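Local coordinates for protein iota-carrageenase (PDB 1H80) that hydrolyses internal beta-1,4 linkages of iota-carrageenan, a sulfated galactan of red algal cell walls, with inversion of anomeric configuration, at residues N153-T165 / Q184-G198. Residues are numbered along the deposited sequence; the frame is centred on the assembly and turned at random.
Sequences NKTIFASILVDVT and QNNALFGYGLIQTYG. With NA (sodium ion), chain H.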
loop_
_atom_site.group_PDB
_atom_site.type_symbol
_atom_site.label_atom_id
_atom_site.label_comp_id
_atom_site.label_asym_id
_atom_site.label_seq_id
_atom_site.Cartn_x
_atom_site.Cartn_y
_atom_site.Cartn_z
ATOM N N ASN A 153 -9.977 10.188 2.708
ATOM C CA ASN A 153 -11.090 10.343 3.631
ATOM C C ASN A 153 -11.474 8.930 4.035
ATOM O O ASN A 153 -12.634 8.528 3.956
ATOM C CB ASN A 153 -12.261 11.053 2.953
ATOM C CG ASN A 153 -13.395 11.336 3.911
ATOM O OD1 ASN A 153 -13.168 11.748 5.050
ATOM N ND2 ASN A 153 -14.623 11.127 3.456
ATOM N N LYS A 154 -10.463 8.180 4.459
ATOM C CA LYS A 154 -10.626 6.796 4.869
ATOM C C LYS A 154 -11.408 5.984 3.848
ATOM O O LYS A 154 -12.331 5.248 4.190
ATOM C CB LYS A 154 -11.298 6.719 6.243
ATOM C CG LYS A 154 -10.441 7.281 7.366
ATOM C CD LYS A 154 -10.961 6.838 8.725
ATOM C CE LYS A 154 -10.124 7.404 9.860
ATOM N NZ LYS A 154 -10.254 8.887 9.944
ATOM N N THR A 155 -11.031 6.124 2.581
ATOM C CA THR A 155 -11.690 5.378 1.521
ATOM C C THR A 155 -11.184 3.943 1.501
ATOM O O THR A 155 -10.130 3.631 2.064
ATOM C CB THR A 155 -11.400 5.981 0.135
ATOM O OG1 THR A 155 -9.987 5.956 -0.106
ATOM C CG2 THR A 155 -11.908 7.405 0.051
ATOM N N ILE A 156 -11.948 3.070 0.856
ATOM C CA ILE A 156 -11.559 1.679 0.712
ATOM C C ILE A 156 -10.469 1.676 -0.358
ATOM O O ILE A 156 -10.411 2.595 -1.180
ATOM C CB ILE A 156 -12.748 0.819 0.223
ATOM C CG1 ILE A 156 -13.912 0.928 1.212
ATOM C CG2 ILE A 156 -12.312 -0.623 0.040
ATOM C CD1 ILE A 156 -13.577 0.485 2.629
ATOM N N PHE A 157 -9.608 0.661 -0.328
ATOM C CA PHE A 157 -8.513 0.494 -1.289
ATOM C C PHE A 157 -7.288 1.351 -1.038
ATOM O O PHE A 157 -7.393 2.527 -0.684
ATOM C CB PHE A 157 -8.990 0.772 -2.720
ATOM C CG PHE A 157 -10.036 -0.182 -3.201
ATOM C CD1 PHE A 157 -9.713 -1.505 -3.470
ATOM C CD2 PHE A 157 -11.350 0.232 -3.349
ATOM C CE1 PHE A 157 -10.691 -2.409 -3.880
ATOM C CE2 PHE A 157 -12.337 -0.660 -3.757
ATOM C CZ PHE A 157 -12.007 -1.984 -4.022
ATOM N N ALA A 158 -6.120 0.747 -1.227
ATOM C CA ALA A 158 -4.871 1.475 -1.090
ATOM C C ALA A 158 -4.886 2.422 -2.282
ATOM O O ALA A 158 -5.531 2.145 -3.293
ATOM C CB ALA A 158 -3.690 0.524 -1.185
ATOM N N SER A 159 -4.166 3.530 -2.177
ATOM C CA SER A 159 -4.148 4.509 -3.252
ATOM C C SER A 159 -3.485 4.046 -4.537
ATOM O O SER A 159 -3.921 4.412 -5.622
ATOM C CB SER A 159 -3.482 5.788 -2.765
ATOM O OG SER A 159 -4.257 6.369 -1.734
ATOM N N ILE A 160 -2.425 3.258 -4.412
ATOM C CA ILE A 160 -1.725 2.754 -5.582
ATOM C C ILE A 160 -1.734 1.238 -5.521
ATOM O O ILE A 160 -1.143 0.628 -4.628
ATOM C CB ILE A 160 -0.278 3.286 -5.642
ATOM C CG1 ILE A 160 -0.303 4.821 -5.682
ATOM C CG2 ILE A 160 0.432 2.745 -6.881
ATOM C CD1 ILE A 160 1.055 5.469 -5.737
ATOM N N LEU A 161 -2.428 0.635 -6.475
ATOM C CA LEU A 161 -2.544 -0.809 -6.540
ATOM C C LEU A 161 -1.584 -1.331 -7.596
ATOM O O LEU A 161 -1.805 -1.138 -8.789
ATOM C CB LEU A 161 -3.982 -1.193 -6.899
ATOM C CG LEU A 161 -5.057 -0.598 -5.985
ATOM C CD1 LEU A 161 -6.437 -0.874 -6.554
ATOM C CD2 LEU A 161 -4.920 -1.188 -4.588
ATOM N N VAL A 162 -0.505 -1.967 -7.147
ATOM C CA VAL A 162 0.495 -2.535 -8.051
ATOM C C VAL A 162 -0.061 -3.935 -8.264
ATOM O O VAL A 162 0.403 -4.914 -7.680
ATOM C CB VAL A 162 1.876 -2.569 -7.368
ATOM C CG1 VAL A 162 2.947 -2.981 -8.362
ATOM C CG2 VAL A 162 2.198 -1.186 -6.802
ATOM N N ASP A 163 -1.066 -3.994 -9.130
ATOM C CA ASP A 163 -1.830 -5.206 -9.385
ATOM C C ASP A 163 -1.522 -6.061 -10.604
ATOM O O ASP A 163 -0.606 -5.792 -11.383
ATOM C CB ASP A 163 -3.311 -4.825 -9.434
ATOM C CG ASP A 163 -4.184 -5.749 -8.611
ATOM O OD1 ASP A 163 -3.888 -6.959 -8.554
ATOM O OD2 ASP A 163 -5.177 -5.260 -8.029
ATOM N N VAL A 164 -2.331 -7.105 -10.746
ATOM C CA VAL A 164 -2.221 -8.034 -11.858
ATOM C C VAL A 164 -3.476 -7.881 -12.707
ATOM O O VAL A 164 -4.494 -7.361 -12.241
ATOM C CB VAL A 164 -2.121 -9.506 -11.365
ATOM C CG1 VAL A 164 -0.913 -9.670 -10.461
ATOM C CG2 VAL A 164 -3.391 -9.907 -10.625
ATOM N N THR A 165 -3.389 -8.306 -13.961
ATOM C CA THR A 165 -4.528 -8.246 -14.866
ATOM C C THR A 165 -4.498 -9.484 -15.747
ATOM O O THR A 165 -3.428 -9.995 -16.073
ATOM C CB THR A 165 -4.499 -6.991 -15.772
ATOM O OG1 THR A 165 -3.317 -6.998 -16.580
ATOM C CG2 THR A 165 -4.531 -5.734 -14.934
ATOM N N GLN A 184 0.233 10.436 1.864
ATOM C CA GLN A 184 -1.197 10.190 1.952
ATOM C C GLN A 184 -1.681 10.565 3.339
ATOM O O GLN A 184 -1.107 10.140 4.342
ATOM C CB GLN A 184 -1.520 8.720 1.683
ATOM C CG GLN A 184 -3.014 8.422 1.708
ATOM C CD GLN A 184 -3.348 7.073 1.109
ATOM O OE1 GLN A 184 -2.649 6.593 0.220
ATOM N NE2 GLN A 184 -4.431 6.464 1.575
ATOM N N ASN A 185 -2.729 11.379 3.391
ATOM C CA ASN A 185 -3.291 11.792 4.668
ATOM C C ASN A 185 -4.619 11.104 4.923
ATOM O O ASN A 185 -5.395 10.855 4.000
ATOM C CB ASN A 185 -3.516 13.306 4.702
ATOM C CG ASN A 185 -2.228 14.088 4.604
ATOM O OD1 ASN A 185 -1.310 13.893 5.396
ATOM N ND2 ASN A 185 -2.155 14.987 3.631
ATOM N N ASN A 186 -4.859 10.792 6.190
ATOM C CA ASN A 186 -6.098 10.173 6.641
ATOM C C ASN A 186 -6.533 8.910 5.900
ATOM O O ASN A 186 -7.637 8.835 5.361
ATOM C CB ASN A 186 -7.217 11.222 6.606
ATOM C CG ASN A 186 -8.430 10.803 7.412
ATOM O OD1 ASN A 186 -8.307 10.071 8.393
ATOM N ND2 ASN A 186 -9.606 11.279 7.013
ATOM N N ALA A 187 -5.662 7.908 5.892
ATOM C CA ALA A 187 -5.965 6.637 5.243
ATOM C C ALA A 187 -6.720 5.724 6.208
ATOM O O ALA A 187 -6.579 5.843 7.429
ATOM C CB ALA A 187 -4.675 5.956 4.803
ATOM N N LEU A 188 -7.526 4.824 5.656
ATOM C CA LEU A 188 -8.274 3.867 6.463
ATOM C C LEU A 188 -7.278 2.798 6.910
ATOM O O LEU A 188 -6.394 2.411 6.146
ATOM C CB LEU A 188 -9.390 3.240 5.628
ATOM C CG LEU A 188 -10.307 2.215 6.294
ATOM C CD1 LEU A 188 -10.983 2.816 7.521
ATOM C CD2 LEU A 188 -11.343 1.761 5.277
ATOM N N PHE A 189 -7.427 2.310 8.137
ATOM C CA PHE A 189 -6.498 1.324 8.679
ATOM C C PHE A 189 -6.227 0.097 7.816
ATOM O O PHE A 189 -5.106 -0.405 7.793
ATOM C CB PHE A 189 -6.965 0.852 10.065
ATOM C CG PHE A 189 -8.234 0.049 10.042
ATOM C CD1 PHE A 189 -9.476 0.679 10.025
ATOM C CD2 PHE A 189 -8.189 -1.343 10.029
ATOM C CE1 PHE A 189 -10.653 -0.065 9.997
ATOM C CE2 PHE A 189 -9.364 -2.098 10.001
ATOM C CZ PHE A 189 -10.598 -1.455 9.985
ATOM N N GLY A 190 -7.247 -0.385 7.117
ATOM C CA GLY A 190 -7.081 -1.574 6.300
ATOM C C GLY A 190 -6.387 -1.342 4.977
ATOM O O GLY A 190 -6.161 -2.284 4.216
ATOM N N TYR A 191 -6.031 -0.097 4.703
ATOM C CA TYR A 191 -5.389 0.205 3.443
ATOM C C TYR A 191 -4.148 1.061 3.589
ATOM O O TYR A 191 -3.274 0.741 4.385
ATOM C CB TYR A 191 -6.419 0.827 2.504
ATOM C CG TYR A 191 -7.588 -0.113 2.309
ATOM C CD1 TYR A 191 -7.499 -1.181 1.420
ATOM C CD2 TYR A 191 -8.741 0.004 3.085
ATOM C CE1 TYR A 191 -8.524 -2.116 1.309
ATOM C CE2 TYR A 191 -9.777 -0.928 2.981
ATOM C CZ TYR A 191 -9.657 -1.985 2.091
ATOM O OH TYR A 191 -10.660 -2.922 1.979
ATOM N N GLY A 192 -4.058 2.138 2.823
ATOM C CA GLY A 192 -2.879 2.970 2.907
ATOM C C GLY A 192 -2.425 3.427 1.539
ATOM O O GLY A 192 -3.210 3.496 0.597
ATOM N N LEU A 193 -1.135 3.700 1.417
ATOM C CA LEU A 193 -0.594 4.215 0.172
ATOM C C LEU A 193 -0.387 3.195 -0.944
ATOM O O LEU A 193 -0.986 3.315 -2.015
ATOM C CB LEU A 193 0.706 4.957 0.483
ATOM C CG LEU A 193 1.396 5.749 -0.625
ATOM C CD1 LEU A 193 0.392 6.553 -1.432
ATOM C CD2 LEU A 193 2.426 6.663 0.029
ATOM N N ILE A 194 0.447 2.193 -0.694
ATOM C CA ILE A 194 0.736 1.171 -1.693
ATOM C C ILE A 194 0.332 -0.227 -1.259
ATOM O O ILE A 194 0.516 -0.599 -0.106
ATOM C CB ILE A 194 2.258 1.042 -1.964
ATOM C CG1 ILE A 194 2.891 2.413 -2.187
ATOM C CG2 ILE A 194 2.497 0.109 -3.150
ATOM C CD1 ILE A 194 2.376 3.144 -3.400
ATOM N N GLN A 195 -0.241 -0.993 -2.176
ATOM C CA GLN A 195 -0.489 -2.398 -1.891
ATOM C C GLN A 195 0.032 -3.096 -3.134
ATOM O O GLN A 195 -0.345 -2.747 -4.253
ATOM C CB GLN A 195 -1.956 -2.756 -1.660
ATOM C CG GLN A 195 -2.055 -4.258 -1.360
ATOM C CD GLN A 195 -3.238 -4.665 -0.509
ATOM O OE1 GLN A 195 -3.389 -5.845 -0.175
ATOM N NE2 GLN A 195 -4.078 -3.709 -0.152
ATOM N N THR A 196 0.917 -4.068 -2.932
ATOM C CA THR A 196 1.526 -4.791 -4.042
ATOM C C THR A 196 1.019 -6.216 -4.181
ATOM O O THR A 196 0.951 -6.954 -3.203
ATOM C CB THR A 196 3.048 -4.873 -3.876
ATOM O OG1 THR A 196 3.362 -5.690 -2.737
ATOM C CG2 THR A 196 3.635 -3.486 -3.671
ATOM N N TYR A 197 0.688 -6.599 -5.409
ATOM C CA TYR A 197 0.205 -7.946 -5.693
ATOM C C TYR A 197 1.178 -8.648 -6.634
ATOM O O TYR A 197 1.656 -9.746 -6.350
ATOM C CB TYR A 197 -1.177 -7.863 -6.330
ATOM C CG TYR A 197 -2.186 -7.186 -5.437
ATOM C CD1 TYR A 197 -2.737 -7.855 -4.346
ATOM C CD2 TYR A 197 -2.574 -5.868 -5.671
ATOM C CE1 TYR A 197 -3.655 -7.225 -3.508
ATOM C CE2 TYR A 197 -3.486 -5.227 -4.838
ATOM C CZ TYR A 197 -4.024 -5.912 -3.761
ATOM O OH TYR A 197 -4.929 -5.276 -2.944
ATOM N N GLY A 198 1.465 -7.999 -7.758
ATOM C CA GLY A 198 2.390 -8.558 -8.725
ATOM C C GLY A 198 3.339 -7.451 -9.127
ATOM O O GLY A 198 2.900 -6.356 -9.483
HETATM NA NA NA H . -8.756 4.271 -1.317
HETATM O O HOH W 1 -7.908 4.913 2.893
HETATM O O HOH W 2 -5.970 3.895 1.364
HETATM O O HOH W 3 -6.979 5.907 -1.062
HETATM O O HOH W 4 1.766 -4.517 -11.154
#
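Strands 160-162 and 194-196 run parallel, their short axes 14° apart and 5.0 Å at closest approach, pairing I160, L161 and V162 with I194, Q195 and T196 on successive coils of a right-handed beta-helix. The ladder runs from I160 N on L193 O to V162 O, which takes Y197 N (2.8 Å) and G198 N (3.3 Å) from opposite faces of its plane. On the I160 and V162 face, I194 CD1 presses tightly on I160 CB at 3.5 Å, while I194 CG2 meets V162 CG2. The D163 carboxylate crosses the Y197 ring obliquely, the planes 19° apart, its OD1 3.4 Å from Y197 CD2.

Before the strands, the Y191 ring lies under the I156-F157 peptide: F157 N stands 3.2 Å above its centre, and I156 CA makes a CH-pi contact with the same face. CG anti to the carbonyl carbon (chi1 -58°) brings the ring there. An alanine at Y191 is likely to leave that peptide without its aromatic floor, disturbing the loop whose T155 OG1, I156 O and F157 O bind sodium. Nearby, S159 OG donates to Q184 OE1 at 2.5 Å from above the amide plane. K154 NZ reaches N186 OD1 on a lone pair (2.8 Å) and also bonds to W462 O. One water donates to T155 O and accepts from L188 N; another joins F157 O to G192 N. The ion thus ties loop 155-157 to L132 of the preceding coil, while the Y191 ring, side-chain bonds and bridging water link 153-159 to 184-192.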